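PDB 6GKZ: coclaurine N-methyltransferase, which transfers a methyl group from S-adenosyl-L-methionine to the ring nitrogen of coclaurine and probably related tetrahydroisoquinolines in plant alkaloid biosynthesis. Local coordinates for residues Q125-L130 against R193-E198. Numbering follows the deposited sequence.
Sequences QSVLDL and RILVIE. With SAH (S-adenosyl-L-homocysteine), chain E.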
ATOM      1  N   GLN A 125     -20.397 -12.293 -20.685  1.00 27.94           N
ATOM      2  CA  GLN A 125     -19.704 -12.978 -19.590  1.00 34.26           C
ATOM      3  C   GLN A 125     -20.617 -13.546 -18.519  1.00 28.30           C
ATOM      4  O   GLN A 125     -21.767 -13.135 -18.378  1.00 26.81           O
ATOM      5  CB  GLN A 125     -18.716 -12.043 -18.922  1.00 32.98           C
ATOM      6  CG  GLN A 125     -17.606 -11.618 -19.826  1.00 31.05           C
ATOM      7  CD  GLN A 125     -16.890 -10.422 -19.284  1.00 35.58           C
ATOM      8  OE1 GLN A 125     -17.390  -9.755 -18.386  1.00 44.63           O
ATOM      9  NE2 GLN A 125     -15.711 -10.138 -19.821  1.00 39.45           N
ATOM     10  N   SER A 126     -20.076 -14.510 -17.778  1.00 26.94           N
ATOM     11  CA  SER A 126     -20.668 -14.992 -16.529  1.00 30.77           C
ATOM     12  C   SER A 126     -20.247 -14.072 -15.374  1.00 23.55           C
ATOM     13  O   SER A 126     -19.085 -13.674 -15.283  1.00 23.98           O
ATOM     14  CB  SER A 126     -20.237 -16.428 -16.255  1.00 28.45           C
ATOM     15  OG  SER A 126     -18.828 -16.552 -16.391  1.00 31.98           O
ATOM     16  N   VAL A 127     -21.196 -13.714 -14.514  1.00 28.66           N
ATOM     17  CA  VAL A 127     -20.943 -12.716 -13.478  1.00 23.74           C
ATOM     18  C   VAL A 127     -21.436 -13.205 -12.124  1.00 29.11           C
ATOM     19  O   VAL A 127     -22.572 -13.652 -11.986  1.00 29.19           O
ATOM     20  CB  VAL A 127     -21.606 -11.371 -13.829  1.00 25.90           C
ATOM     21  CG1 VAL A 127     -21.267 -10.291 -12.796  1.00 20.39           C
ATOM     22  CG2 VAL A 127     -21.191 -10.937 -15.224  1.00 24.02           C
ATOM     23  N   LEU A 128     -20.555 -13.141 -11.129  1.00 33.84           N
ATOM     24  CA  LEU A 128     -20.879 -13.545  -9.764  1.00 28.26           C
ATOM     25  C   LEU A 128     -20.927 -12.352  -8.811  1.00 30.61           C
ATOM     26  O   LEU A 128     -19.917 -11.663  -8.606  1.00 25.82           O
ATOM     27  CB  LEU A 128     -19.860 -14.543  -9.243  1.00 27.11           C
ATOM     28  CG  LEU A 128     -20.209 -15.035  -7.846  1.00 25.05           C
ATOM     29  CD1 LEU A 128     -21.418 -15.911  -7.997  1.00 23.05           C
ATOM     30  CD2 LEU A 128     -19.032 -15.809  -7.232  1.00 18.85           C
ATOM     31  N   ASP A 129     -22.096 -12.115  -8.230  1.00 28.15           N
ATOM     32  CA  ASP A 129     -22.256 -11.058  -7.247  1.00 31.40           C
ATOM     33  C   ASP A 129     -22.227 -11.676  -5.844  1.00 30.42           C
ATOM     34  O   ASP A 129     -23.236 -12.208  -5.379  1.00 32.49           O
ATOM     35  CB  ASP A 129     -23.565 -10.295  -7.499  1.00 38.46           C
ATOM     36  CG  ASP A 129     -23.766  -9.135  -6.543  1.00 50.70           C
ATOM     37  OD1 ASP A 129     -22.795  -8.749  -5.854  1.00 59.83           O
ATOM     38  OD2 ASP A 129     -24.900  -8.604  -6.481  1.00 50.50           O
ATOM     39  N   LEU A 130     -21.066 -11.638  -5.188  1.00 22.71           N
ATOM     40  CA  LEU A 130     -20.902 -12.300  -3.887  1.00 23.70           C
ATOM     41  C   LEU A 130     -21.353 -11.419  -2.746  1.00 25.85           C
ATOM     42  O   LEU A 130     -20.770 -10.360  -2.522  1.00 29.14           O
ATOM     43  CB  LEU A 130     -19.449 -12.676  -3.646  1.00 26.31           C
ATOM     44  CG  LEU A 130     -18.896 -13.959  -4.219  1.00 37.22           C
ATOM     45  CD1 LEU A 130     -17.491 -14.104  -3.713  1.00 25.68           C
ATOM     46  CD2 LEU A 130     -19.759 -15.139  -3.787  1.00 41.58           C
ATOM     47  N   ARG A 193     -16.266 -12.948 -14.252  1.00 23.33           N
ATOM     48  CA  ARG A 193     -16.104 -11.801 -13.371  1.00 24.49           C
ATOM     49  C   ARG A 193     -16.870 -11.941 -12.073  1.00 28.23           C
ATOM     50  O   ARG A 193     -17.997 -12.438 -12.031  1.00 30.75           O
ATOM     51  CB  ARG A 193     -16.499 -10.505 -14.102  1.00 25.11           C
ATOM     52  CG  ARG A 193     -15.257  -9.880 -14.778  1.00 36.11           C
ATOM     53  CD  ARG A 193     -15.616  -8.702 -15.595  1.00 36.75           C
ATOM     54  NE  ARG A 193     -14.647  -8.272 -16.611  1.00 33.41           N
ATOM     55  CZ  ARG A 193     -13.803  -9.033 -17.305  1.00 26.57           C
ATOM     56  NH1 ARG A 193     -13.695 -10.347 -17.110  1.00 16.80           N
ATOM     57  NH2 ARG A 193     -13.047  -8.448 -18.218  1.00 29.41           N
ATOM     58  N   ILE A 194     -16.219 -11.498 -11.007  1.00 21.31           N
ATOM     59  CA  ILE A 194     -16.740 -11.637  -9.668  1.00 21.03           C
ATOM     60  C   ILE A 194     -16.754 -10.281  -9.017  1.00 26.91           C
ATOM     61  O   ILE A 194     -15.748  -9.571  -9.015  1.00 25.47           O
ATOM     62  CB  ILE A 194     -15.903 -12.610  -8.836  1.00 14.40           C
ATOM     63  CG1 ILE A 194     -15.792 -13.958  -9.562  1.00 26.02           C
ATOM     64  CG2 ILE A 194     -16.514 -12.755  -7.456  1.00 14.36           C
ATOM     65  CD1 ILE A 194     -15.227 -15.087  -8.744  1.00 21.79           C
ATOM     66  N   LEU A 195     -17.903  -9.916  -8.465  1.00 28.03           N
ATOM     67  CA  LEU A 195     -18.039  -8.620  -7.836  1.00 18.41           C
ATOM     68  C   LEU A 195     -18.322  -8.798  -6.348  1.00 26.31           C
ATOM     69  O   LEU A 195     -19.247  -9.515  -5.979  1.00 29.48           O
ATOM     70  CB  LEU A 195     -19.145  -7.813  -8.520  1.00 27.48           C
ATOM     71  CG  LEU A 195     -18.884  -7.099  -9.853  1.00 27.90           C
ATOM     72  CD1 LEU A 195     -18.195  -7.995 -10.839  1.00 26.65           C
ATOM     73  CD2 LEU A 195     -20.198  -6.696 -10.430  1.00 38.95           C
ATOM     74  N   VAL A 196     -17.493  -8.171  -5.506  1.00 28.13           N
ATOM     75  CA  VAL A 196     -17.648  -8.187  -4.047  1.00 22.47           C
ATOM     76  C   VAL A 196     -17.822  -6.760  -3.516  1.00 31.75           C
ATOM     77  O   VAL A 196     -16.852  -6.007  -3.420  1.00 30.48           O
ATOM     78  CB  VAL A 196     -16.425  -8.820  -3.331  1.00 19.71           C
ATOM     79  CG1 VAL A 196     -16.602  -8.769  -1.817  1.00 23.19           C
ATOM     80  CG2 VAL A 196     -16.163 -10.249  -3.797  1.00 18.90           C
ATOM     81  N   ILE A 197     -19.045  -6.379  -3.168  1.00 29.26           N
ATOM     82  CA  ILE A 197     -19.270  -5.013  -2.705  1.00 22.85           C
ATOM     83  C   ILE A 197     -19.466  -4.995  -1.190  1.00 29.84           C
ATOM     84  O   ILE A 197     -20.547  -5.339  -0.685  1.00 25.13           O
ATOM     85  CB  ILE A 197     -20.499  -4.352  -3.407  1.00 20.92           C
ATOM     86  CG1 ILE A 197     -20.381  -4.443  -4.930  1.00 16.61           C
ATOM     87  CG2 ILE A 197     -20.670  -2.892  -2.969  1.00 24.47           C
ATOM     88  CD1 ILE A 197     -19.069  -3.995  -5.482  1.00 16.71           C
ATOM     89  N   GLU A 198     -18.409  -4.611  -0.473  1.00 30.85           N
ATOM     90  CA  GLU A 198     -18.469  -4.390   0.979  1.00 33.21           C
ATOM     91  C   GLU A 198     -18.861  -5.627   1.790  1.00 27.94           C
ATOM     92  O   GLU A 198     -19.554  -5.526   2.794  1.00 32.70           O
ATOM     93  CB  GLU A 198     -19.430  -3.239   1.299  1.00 34.86           C
ATOM     94  CG  GLU A 198     -18.923  -1.887   0.797  1.00 44.04           C
ATOM     95  CD  GLU A 198     -19.852  -0.732   1.116  1.00 52.10           C
ATOM     96  OE1 GLU A 198     -20.308  -0.632   2.273  1.00 63.71           O
ATOM     97  OE2 GLU A 198     -20.137   0.076   0.209  1.00 52.54           O
TER
HETATM   98  N   SAH E 501     -23.107  -5.772  -1.918  1.00 66.17           N
HETATM   99  CA  SAH E 501     -24.432  -5.543  -1.338  1.00 72.88           C
HETATM  100  CB  SAH E 501     -24.498  -6.071   0.100  1.00 72.14           C
HETATM  101  CG  SAH E 501     -23.295  -5.807   1.010  1.00 62.60           C
HETATM  102  SD  SAH E 501     -23.758  -5.816   2.761  1.00 71.31           S
HETATM  103  C   SAH E 501     -24.862  -4.073  -1.395  1.00 70.13           C
HETATM  104  O   SAH E 501     -26.052  -3.740  -1.337  1.00 62.54           O
HETATM  105  OXT SAH E 501     -24.025  -3.181  -1.517  1.00 73.79           O
HETATM  106  C5' SAH E 501     -23.090  -7.457   3.149  1.00 51.17           C
HETATM  107  C4' SAH E 501     -23.968  -8.548   2.542  1.00 55.23           C
HETATM  108  O4' SAH E 501     -23.229  -9.735   2.407  1.00 60.66           O
HETATM  109  C3' SAH E 501     -25.230  -8.914   3.315  1.00 56.70           C
HETATM  110  O3' SAH E 501     -26.316  -8.137   2.878  1.00 58.50           O
HETATM  111  C2' SAH E 501     -25.459 -10.365   2.955  1.00 59.39           C
HETATM  112  O2' SAH E 501     -26.423 -10.459   1.911  1.00 58.76           O
HETATM  113  C1' SAH E 501     -24.098 -10.841   2.476  1.00 55.94           C
HETATM  114  N9  SAH E 501     -23.422 -11.736   3.403  1.00 45.14           N
HETATM  115  C8  SAH E 501     -22.875 -11.403   4.615  1.00 40.28           C
HETATM  116  N7  SAH E 501     -22.311 -12.518   5.137  1.00 40.52           N
HETATM  117  C5  SAH E 501     -22.488 -13.537   4.246  1.00 47.09           C
HETATM  118  C6  SAH E 501     -22.125 -14.877   4.246  1.00 44.48           C
HETATM  119  N6  SAH E 501     -21.454 -15.388   5.273  1.00 38.97           N
HETATM  120  N1  SAH E 501     -22.452 -15.668   3.173  1.00 46.43           N
HETATM  121  C2  SAH E 501     -23.146 -15.142   2.104  1.00 51.51           C
HETATM  122  N3  SAH E 501     -23.510 -13.814   2.101  1.00 41.93           N
HETATM  123  C4  SAH E 501     -23.176 -13.039   3.151  1.00 39.78           C
HETATM  124  O   HOH W   1     -21.244  -8.214  -3.568  1.00 35.97           O
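Arg193 gives up the most surface here, and its guanidinium lies beneath the side-chain amide of Gln125: NE2 of Gln125 stands over the centre of that group, 3.3 Å from CZ of Arg193, with the two planes 46° apart. Gln125 NE2 and Arg193 NH1 are both donors, so the amide nitrogen rests over the guanidinium face without a hydrogen bond. Gln125 OE1 instead accepts from Gln122 N, while Arg193 NE is bound to Gln120 O, so each group has a polar partner in the residues just before strand 126-130.

From there 126-130 and 193-197 run parallel. Arg193 N donates to Ser126 O (3.1 Å), Leu128 N donates to Arg193 O (2.8 Å), and Leu128 O takes a nearly straight bond from Leu195 N (2.7 Å, 175°). Leu195 O accepts from Leu130 N. Leu195 shares its face of the sheet with Val127 and Asp129, its CD1 meeting Val127 CG1 loosely at 4.3 Å. On the other face CD1 of Leu130 reaches both Ile194 CG2 and Val196 CG2, each at 4.1 Å; CG anti to the carbonyl carbon (chi1 -83°) places it there.

Beyond Leu130 the strands part, and a water accepting from Ile197 N (2.9 Å) also lies by Asp129 OD1. Ile197 O accepts a hydrogen bond from the amino nitrogen of S-adenosyl-L-homocysteine, so the parallel pair ends at the cofactor pocket, as in Rossmann-like methyltransferases. These are central strands of the mixed sheet, flanked by 149-154 beside 126-130 and by 221-230 beside 191-197, while helix 136-144 covers the Asp129 and Leu195 face through Leu137.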